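Local structure of putative capsid protein of prophage (Escherichia coli CFT073, 3BQW) at residues P29-L34 against R135-A140; T287-L292 against V338-R343; V206-A211 against I260-K265. The protein probably serves as the major capsid protein of an E. coli prophage, a subunit expected to assemble with further copies into the shell of the phage head. All blocks are in the same frame, centred on the assembly; numbering follows the deposited sequence.

Contact 1: residues P29-L34 against R135-A140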
# COMPACT_ATOMS: atom_id res chain seq x y z
N PRO A 29 -3.55 -4.00 1.00
CA PRO A 29 -4.26 -3.29 -0.04
C PRO A 29 -3.86 -3.69 -1.46
O PRO A 29 -2.87 -4.41 -1.68
CB PRO A 29 -3.89 -1.84 0.26
CG PRO A 29 -3.59 -1.82 1.65
CD PRO A 29 -2.91 -3.08 1.94
N LEU A 30 -4.63 -3.22 -2.43
CA LEU A 30 -4.58 -3.73 -3.79
C LEU A 30 -3.23 -3.59 -4.53
O LEU A 30 -2.74 -4.56 -5.07
CB LEU A 30 -5.68 -3.09 -4.63
CG LEU A 30 -5.84 -3.63 -6.07
CD1 LEU A 30 -6.33 -5.03 -6.06
CD2 LEU A 30 -6.72 -2.70 -6.91
N PHE A 31 -2.68 -2.38 -4.60
CA PHE A 31 -1.42 -2.16 -5.33
C PHE A 31 -0.28 -2.96 -4.71
O PHE A 31 0.51 -3.58 -5.43
CB PHE A 31 -1.09 -0.68 -5.42
CG PHE A 31 -1.85 0.04 -6.50
CD1 PHE A 31 -3.22 0.27 -6.38
CD2 PHE A 31 -1.20 0.46 -7.66
CE1 PHE A 31 -3.93 0.95 -7.39
CE2 PHE A 31 -1.91 1.14 -8.68
CZ PHE A 31 -3.28 1.38 -8.53
N THR A 32 -0.25 -2.99 -3.37
CA THR A 32 0.70 -3.81 -2.67
C THR A 32 0.57 -5.29 -3.07
O THR A 32 1.56 -5.96 -3.42
CB THR A 32 0.55 -3.66 -1.18
OG1 THR A 32 0.70 -2.27 -0.83
CG2 THR A 32 1.60 -4.53 -0.45
N THR A 33 -0.67 -5.77 -3.07
CA THR A 33 -0.93 -7.15 -3.40
C THR A 33 -0.62 -7.51 -4.86
O THR A 33 -0.11 -8.58 -5.13
CB THR A 33 -2.39 -7.48 -3.06
OG1 THR A 33 -2.59 -7.24 -1.65
CG2 THR A 33 -2.71 -8.96 -3.38
N LEU A 34 -0.97 -6.65 -5.80
CA LEU A 34 -0.76 -6.97 -7.20
C LEU A 34 0.70 -6.82 -7.59
O LEU A 34 1.25 -7.68 -8.29
CB LEU A 34 -1.62 -6.06 -8.10
CG LEU A 34 -3.12 -6.33 -8.09
CD1 LEU A 34 -3.85 -5.25 -8.83
CD2 LEU A 34 -3.40 -7.69 -8.69
N ARG A 135 0.37 3.36 4.72
CA ARG A 135 1.56 4.08 4.25
C ARG A 135 2.23 3.34 3.11
O ARG A 135 2.64 3.94 2.13
CB ARG A 135 2.55 4.33 5.39
CG ARG A 135 3.96 4.83 4.94
CD ARG A 135 3.99 6.30 4.82
NE ARG A 135 3.59 6.86 6.09
CZ ARG A 135 3.13 8.09 6.31
NH1 ARG A 135 3.02 8.97 5.30
NH2 ARG A 135 2.79 8.42 7.56
N VAL A 136 2.37 2.03 3.24
CA VAL A 136 2.96 1.24 2.19
C VAL A 136 2.16 1.34 0.88
O VAL A 136 2.77 1.42 -0.20
CB VAL A 136 3.14 -0.24 2.62
CG1 VAL A 136 3.55 -1.11 1.46
CG2 VAL A 136 4.16 -0.34 3.72
N GLU A 137 0.83 1.33 0.96
CA GLU A 137 -0.02 1.39 -0.24
C GLU A 137 0.08 2.74 -0.90
O GLU A 137 0.08 2.82 -2.13
CB GLU A 137 -1.49 1.09 0.09
CG GLU A 137 -2.50 1.17 -1.06
CD GLU A 137 -2.42 0.01 -2.04
OE1 GLU A 137 -1.48 -0.80 -1.95
OE2 GLU A 137 -3.28 -0.07 -2.97
N TRP A 138 0.15 3.79 -0.08
CA TRP A 138 0.36 5.15 -0.54
C TRP A 138 1.67 5.23 -1.32
O TRP A 138 1.71 5.74 -2.42
CB TRP A 138 0.38 6.11 0.65
CG TRP A 138 0.61 7.52 0.30
CD1 TRP A 138 -0.25 8.36 -0.38
CD2 TRP A 138 1.78 8.30 0.59
NE1 TRP A 138 0.32 9.59 -0.52
CE2 TRP A 138 1.56 9.59 0.07
CE3 TRP A 138 2.99 8.03 1.24
CZ2 TRP A 138 2.51 10.63 0.19
CZ3 TRP A 138 3.93 9.05 1.38
CH2 TRP A 138 3.70 10.33 0.83
N LEU A 139 2.74 4.69 -0.73
CA LEU A 139 4.01 4.62 -1.39
C LEU A 139 3.93 3.79 -2.68
O LEU A 139 4.49 4.19 -3.67
CB LEU A 139 5.07 4.04 -0.44
CG LEU A 139 5.56 4.97 0.67
CD1 LEU A 139 6.46 4.21 1.67
CD2 LEU A 139 6.25 6.17 0.12
N ALA A 140 3.23 2.66 -2.66
CA ALA A 140 3.06 1.79 -3.84
C ALA A 140 2.33 2.49 -5.02
O ALA A 140 2.81 2.47 -6.17
CB ALA A 140 2.30 0.51 -3.45
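A buried helix-on-helix contact near the centre of the chain sets the first turn of the short helix 30-35 against the late part of the long helix 113-146. The axes of the two segments cross at 72° with a closest approach of 8.5 Å, so few residues meet, and one side chain, Glu-137, does most of the work. With CG anti to its own backbone N and the chain bent at chi2, the carboxylate is carried across to the N-terminal end of the other helix. There both oxygens face backbone N-H groups of the first turn, just beyond Pro-29 at the N-cap position. Phe-31 N donates to OE2 of Glu-137 at 2.9 Å, and Thr-32 N donates to OE1 of Glu-137, also at 2.9 Å, each meeting the syn lone pair. OE1 of Glu-137 takes a second bond from Thr-32 OG1 (2.9 Å), which arrives nearly along the C-O axis; chi1 of Thr-32 (-57°) places this hydroxyl beside its own backbone N, so the two donors converge. A probable, weak hydrogen bond also links OE2 and Tyr-262 OH. Pro-29 slides alongside the glutamate stem in the opposite direction, its CB 3.3 Å from CD of Glu-137. Phe-31 stands across the carboxylate, the ring 70° from its plane and OE2 near the ring edge. Beside these bonds, CB of Phe-31 rests 4.1 Å from CB of Ala-140. Gripped by several donors at the positive end of a helix dipole, the buried carboxylate is probably ionised. An acidic side chain binding first-turn amides, which lack a preceding-turn carbonyl, is a classic helix-dipole interaction, here joining helix 30-35 to what is consistent with the long spine helix of an HK97-like capsid fold.

Contact 2: residues T287-L292 against V338-R343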
# COMPACT_ATOMS: atom_id res chain seq x y z
N THR A 287 -0.01 -8.17 -13.90
CA THR A 287 0.04 -8.83 -12.61
C THR A 287 1.23 -9.80 -12.43
O THR A 287 1.46 -10.28 -11.34
CB THR A 287 -1.28 -9.59 -12.34
OG1 THR A 287 -1.48 -10.62 -13.34
CG2 THR A 287 -2.47 -8.63 -12.31
N ASN A 288 1.95 -10.11 -13.50
CA ASN A 288 3.22 -10.84 -13.40
C ASN A 288 4.41 -9.95 -12.99
O ASN A 288 5.48 -10.46 -12.70
CB ASN A 288 3.54 -11.49 -14.75
CG ASN A 288 2.44 -12.43 -15.22
OD1 ASN A 288 1.74 -12.15 -16.21
ND2 ASN A 288 2.30 -13.57 -14.52
N ASN A 289 4.23 -8.63 -13.00
CA ASN A 289 5.31 -7.65 -12.72
C ASN A 289 5.34 -7.40 -11.19
O ASN A 289 4.85 -6.37 -10.68
CB ASN A 289 5.06 -6.36 -13.52
CG ASN A 289 6.20 -5.35 -13.42
OD1 ASN A 289 7.37 -5.70 -13.29
ND2 ASN A 289 5.84 -4.08 -13.51
N LYS A 290 5.86 -8.38 -10.47
CA LYS A 290 5.76 -8.36 -9.00
C LYS A 290 7.08 -8.04 -8.37
O LYS A 290 8.03 -8.78 -8.53
CB LYS A 290 5.33 -9.72 -8.44
CG LYS A 290 4.00 -10.24 -8.94
CD LYS A 290 4.09 -11.74 -8.90
CE LYS A 290 2.77 -12.39 -9.09
NZ LYS A 290 2.98 -13.77 -9.60
N GLY A 291 7.11 -6.94 -7.64
CA GLY A 291 8.24 -6.56 -6.81
C GLY A 291 7.96 -6.89 -5.36
O GLY A 291 7.33 -7.89 -5.05
N LEU A 292 8.43 -6.04 -4.45
CA LEU A 292 8.37 -6.39 -3.03
C LEU A 292 8.17 -5.19 -2.14
O LEU A 292 8.25 -4.05 -2.59
CB LEU A 292 9.64 -7.15 -2.59
CG LEU A 292 10.94 -6.32 -2.58
CD1 LEU A 292 11.92 -6.82 -1.59
CD2 LEU A 292 11.55 -6.32 -3.97
N VAL A 338 9.45 -1.78 -3.47
CA VAL A 338 10.46 -1.80 -4.50
C VAL A 338 9.85 -2.51 -5.70
O VAL A 338 9.47 -3.68 -5.58
CB VAL A 338 11.73 -2.54 -4.05
CG1 VAL A 338 12.75 -2.55 -5.17
CG2 VAL A 338 12.32 -1.88 -2.78
N PRO A 339 9.75 -1.82 -6.84
CA PRO A 339 9.08 -2.43 -7.99
C PRO A 339 9.96 -3.41 -8.69
O PRO A 339 11.18 -3.37 -8.53
CB PRO A 339 8.78 -1.23 -8.90
CG PRO A 339 9.93 -0.30 -8.65
CD PRO A 339 10.23 -0.45 -7.15
N ALA A 340 9.35 -4.32 -9.45
CA ALA A 340 10.09 -5.18 -10.33
C ALA A 340 10.54 -4.29 -11.48
O ALA A 340 11.67 -3.86 -11.48
CB ALA A 340 9.26 -6.39 -10.80
N ASP A 341 9.65 -3.96 -12.41
CA ASP A 341 9.98 -3.10 -13.56
C ASP A 341 8.97 -1.95 -13.69
O ASP A 341 7.82 -2.17 -14.10
CB ASP A 341 10.03 -3.95 -14.83
CG ASP A 341 10.54 -3.20 -16.04
OD1 ASP A 341 10.77 -1.98 -15.99
OD2 ASP A 341 10.73 -3.85 -17.08
N ILE A 342 9.39 -0.73 -13.33
CA ILE A 342 8.51 0.45 -13.34
C ILE A 342 8.03 0.81 -14.75
O ILE A 342 7.02 1.48 -14.93
CB ILE A 342 9.21 1.69 -12.66
CG1 ILE A 342 8.19 2.68 -12.08
CG2 ILE A 342 10.27 2.36 -13.60
CD1 ILE A 342 7.47 2.18 -10.77
N ARG A 343 8.76 0.34 -15.76
CA ARG A 343 8.45 0.71 -17.14
C ARG A 343 7.17 0.03 -17.66
O ARG A 343 6.66 0.38 -18.69
CB ARG A 343 9.63 0.39 -18.06
CG ARG A 343 10.93 1.07 -17.62
CD ARG A 343 12.10 0.55 -18.43
NE ARG A 343 12.32 -0.86 -18.19
CZ ARG A 343 13.19 -1.62 -18.86
NH1 ARG A 343 13.95 -1.11 -19.82
NH2 ARG A 343 13.31 -2.91 -18.55
O HOH W 1 6.29 -4.16 -9.51
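The segments 289-292 and 338-341 run antiparallel, 166° apart, and pair as strands at one end, in a single bridge, where Leu-292 and Val-338 form a hydrogen-bonded pair. Leu-292 N donates to Val-338 O at 2.8 Å, and Val-338 N returns a bond to Leu-292 O at 2.7 Å, both nearly straight. On the same face of the sheet their side chains lie side by side: Leu-292, its CG in the crowded position between backbone N and carbonyl carbon, brings CD2 to 3.8 Å from CB of Val-338. Next along, Gly-291, with no beta carbon in the way, tucks its CA 3.4 Å from Val-338 O in a CA-H...O contact. Direct backbone pairing then gives way to a water, which donates to Asn-289 O and accepts from Ala-340 N, bridging the two segments. Beyond it the side chain of Asn-289 takes over. With CG anti to its backbone N (chi1 -174°), the amide reaches across to bond both the backbone N-H and the C=O of Asp-341: OD1 of Asn-289 accepts from Asp-341 N (3.0 Å) on an in-plane lone pair, while ND2 of Asn-289 donates to Asp-341 O at 2.8 Å, lying 31° above that carbonyl plane. CB of Ala-340 closes in on OD1 of Asn-289 at 3.2 Å. The carboxylate of Asp-341 points on to Arg-343: OD1 accepts from Arg-343 N, an Asx turn, and both oxygens meet NE and NH2 of Arg-343 in a side-on salt bridge. The paired bonds hold the amide of Asn-289 in one orientation, so that it acts as a surrogate peptide group; side-chain and water-mediated bonds thus carry the pairing of Leu-292 and Val-338 on into the loops.

Contact 3: residues V206-A211 against I260-K265; sequences VMIMGA and IVYSGK
Two neighbouring parallel strands of a mixed sheet, 206-209 and the first part of 257-267, form this contact. The segments are twisted by 30°, and Ile-208 pairs with Ile-260 and Met-209 with Val-261. Ile-260 straddles Ile-208: its N donates to Met-207 O at 3.0 Å, while Met-209 N donates to Ile-260 O at 2.8 Å, both nearly along the carbonyl axis. Tyr-262 N completes the ladder with a bond to Met-209 O (2.8 Å), so Met-209 in turn straddles Val-261, whose CA approaches the same Met-209 O at 3.3 Å. On one face, CG2 of Ile-208 meets CB of Tyr-262 at 3.6 Å, the two side chains lying alongside and pointing the same way. The tyrosine ring, with CG anti to its backbone N, has Gly-264 N over the centre of one face. Further back, Val-206 CG2 touches CD1 of Ile-260 at 3.8 Å, the two chains crossing obliquely. Leu-30 and Phe-35 of helix 30-35 cover this face. The other face carries Met-209 and Val-261, packed against Trp-214 of helix 211-218. Met-209 bends at chi3 (-98°), which turns CE across toward strand 257-267, 3.9 Å from Ile-260 O. Gly-210 follows the strand at the N-cap position of helix 211-218. The chain returns through helices and the antiparallel strand 248-254, which borders 257-267 on its far side. A mixed sheet with helices against both faces is a feature of alpha+beta domains and is consistent with the A-domain of HK97-like capsid proteins.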
# COMPACT_ATOMS: atom_id res chain seq x y z
N VAL A 206 -4.22 -5.95 -16.58
CA VAL A 206 -5.06 -5.35 -15.54
C VAL A 206 -5.22 -3.84 -15.76
O VAL A 206 -4.27 -3.16 -16.11
CB VAL A 206 -4.55 -5.71 -14.11
CG1 VAL A 206 -3.17 -5.08 -13.81
CG2 VAL A 206 -5.61 -5.35 -13.06
N MET A 207 -6.46 -3.36 -15.64
CA MET A 207 -6.75 -1.92 -15.64
C MET A 207 -7.43 -1.56 -14.31
O MET A 207 -8.53 -2.01 -14.05
CB MET A 207 -7.60 -1.50 -16.84
CG MET A 207 -7.75 0.04 -17.00
SD MET A 207 -8.52 0.69 -18.52
CE MET A 207 -10.04 -0.19 -18.61
N ILE A 208 -6.71 -0.80 -13.47
CA ILE A 208 -7.21 -0.28 -12.20
C ILE A 208 -7.62 1.19 -12.35
O ILE A 208 -6.84 2.02 -12.82
CB ILE A 208 -6.16 -0.42 -11.09
CG1 ILE A 208 -5.64 -1.87 -11.04
CG2 ILE A 208 -6.78 -0.03 -9.75
CD1 ILE A 208 -4.22 -1.99 -10.66
N MET A 209 -8.88 1.48 -11.99
CA MET A 209 -9.55 2.73 -12.35
C MET A 209 -10.12 3.38 -11.10
O MET A 209 -10.72 2.70 -10.29
CB MET A 209 -10.79 2.45 -13.21
CG MET A 209 -10.54 1.88 -14.54
SD MET A 209 -12.07 1.48 -15.38
CE MET A 209 -12.13 -0.24 -15.01
N GLY A 210 -9.97 4.70 -11.00
CA GLY A 210 -10.76 5.49 -10.09
C GLY A 210 -12.22 5.52 -10.53
O GLY A 210 -12.55 5.09 -11.65
N ALA A 211 -13.08 6.04 -9.65
CA ALA A 211 -14.54 6.04 -9.80
C ALA A 211 -15.04 6.84 -10.98
O ALA A 211 -16.02 6.47 -11.62
CB ALA A 211 -15.22 6.57 -8.50
N ILE A 260 -10.84 -3.40 -12.74
CA ILE A 260 -10.91 -3.18 -11.30
C ILE A 260 -11.17 -1.69 -11.07
O ILE A 260 -10.44 -0.83 -11.59
CB ILE A 260 -9.58 -3.60 -10.59
CG1 ILE A 260 -9.23 -5.08 -10.88
CG2 ILE A 260 -9.68 -3.38 -9.07
CD1 ILE A 260 -7.94 -5.60 -10.13
N VAL A 261 -12.22 -1.39 -10.32
CA VAL A 261 -12.46 -0.07 -9.80
C VAL A 261 -11.96 -0.01 -8.37
O VAL A 261 -12.32 -0.84 -7.55
CB VAL A 261 -13.95 0.33 -9.85
CG1 VAL A 261 -14.15 1.75 -9.32
CG2 VAL A 261 -14.48 0.16 -11.30
N TYR A 262 -11.14 0.99 -8.09
CA TYR A 262 -10.42 1.09 -6.84
C TYR A 262 -10.77 2.40 -6.16
O TYR A 262 -10.54 3.45 -6.71
CB TYR A 262 -8.93 1.01 -7.12
CG TYR A 262 -7.99 1.12 -5.93
CD1 TYR A 262 -7.81 0.07 -5.05
CD2 TYR A 262 -7.21 2.24 -5.74
CE1 TYR A 262 -6.89 0.15 -3.99
CE2 TYR A 262 -6.29 2.32 -4.69
CZ TYR A 262 -6.14 1.28 -3.83
OH TYR A 262 -5.25 1.36 -2.78
N SER A 263 -11.31 2.30 -4.96
CA SER A 263 -11.84 3.45 -4.22
C SER A 263 -11.25 3.58 -2.82
O SER A 263 -11.79 4.30 -2.01
CB SER A 263 -13.36 3.32 -4.10
OG SER A 263 -13.95 3.10 -5.37
N GLY A 264 -10.12 2.92 -2.56
CA GLY A 264 -9.45 3.04 -1.27
C GLY A 264 -9.06 4.45 -0.83
O GLY A 264 -8.56 5.26 -1.61
N LYS A 265 -9.25 4.72 0.45
CA LYS A 265 -8.90 6.01 1.03
C LYS A 265 -8.01 5.84 2.25
O LYS A 265 -7.94 4.77 2.87
CB LYS A 265 -10.16 6.78 1.43
CG LYS A 265 -11.17 6.98 0.31
CD LYS A 265 -12.31 7.85 0.79
CE LYS A 265 -13.63 7.59 0.02
NZ LYS A 265 -14.40 6.38 0.52

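In the fold
Helix 30-35 connects the three contacts. Contact 1 lies near the centre of the chain, and the centres of contacts 2 and 3 are each about 12 Å from it but about 18 Å from one another. Contacts 1 and 3 join most closely: Tyr-262 OH stands 2.4 Å from Glu-137 OE2, the probable but weak hydrogen bond, and Leu-30 CD2 packs 3.7 Å from Ile-260 CG2. Thr-287 of contact 2 reaches both others, its CG2 lying 3.9 Å from Leu-34 CD2 and 3.9 Å from Val-206 CG1. Together the contacts join the long helix 113-146, the sheet around strand 206-209 and the loops that lead between the two mixed sheets.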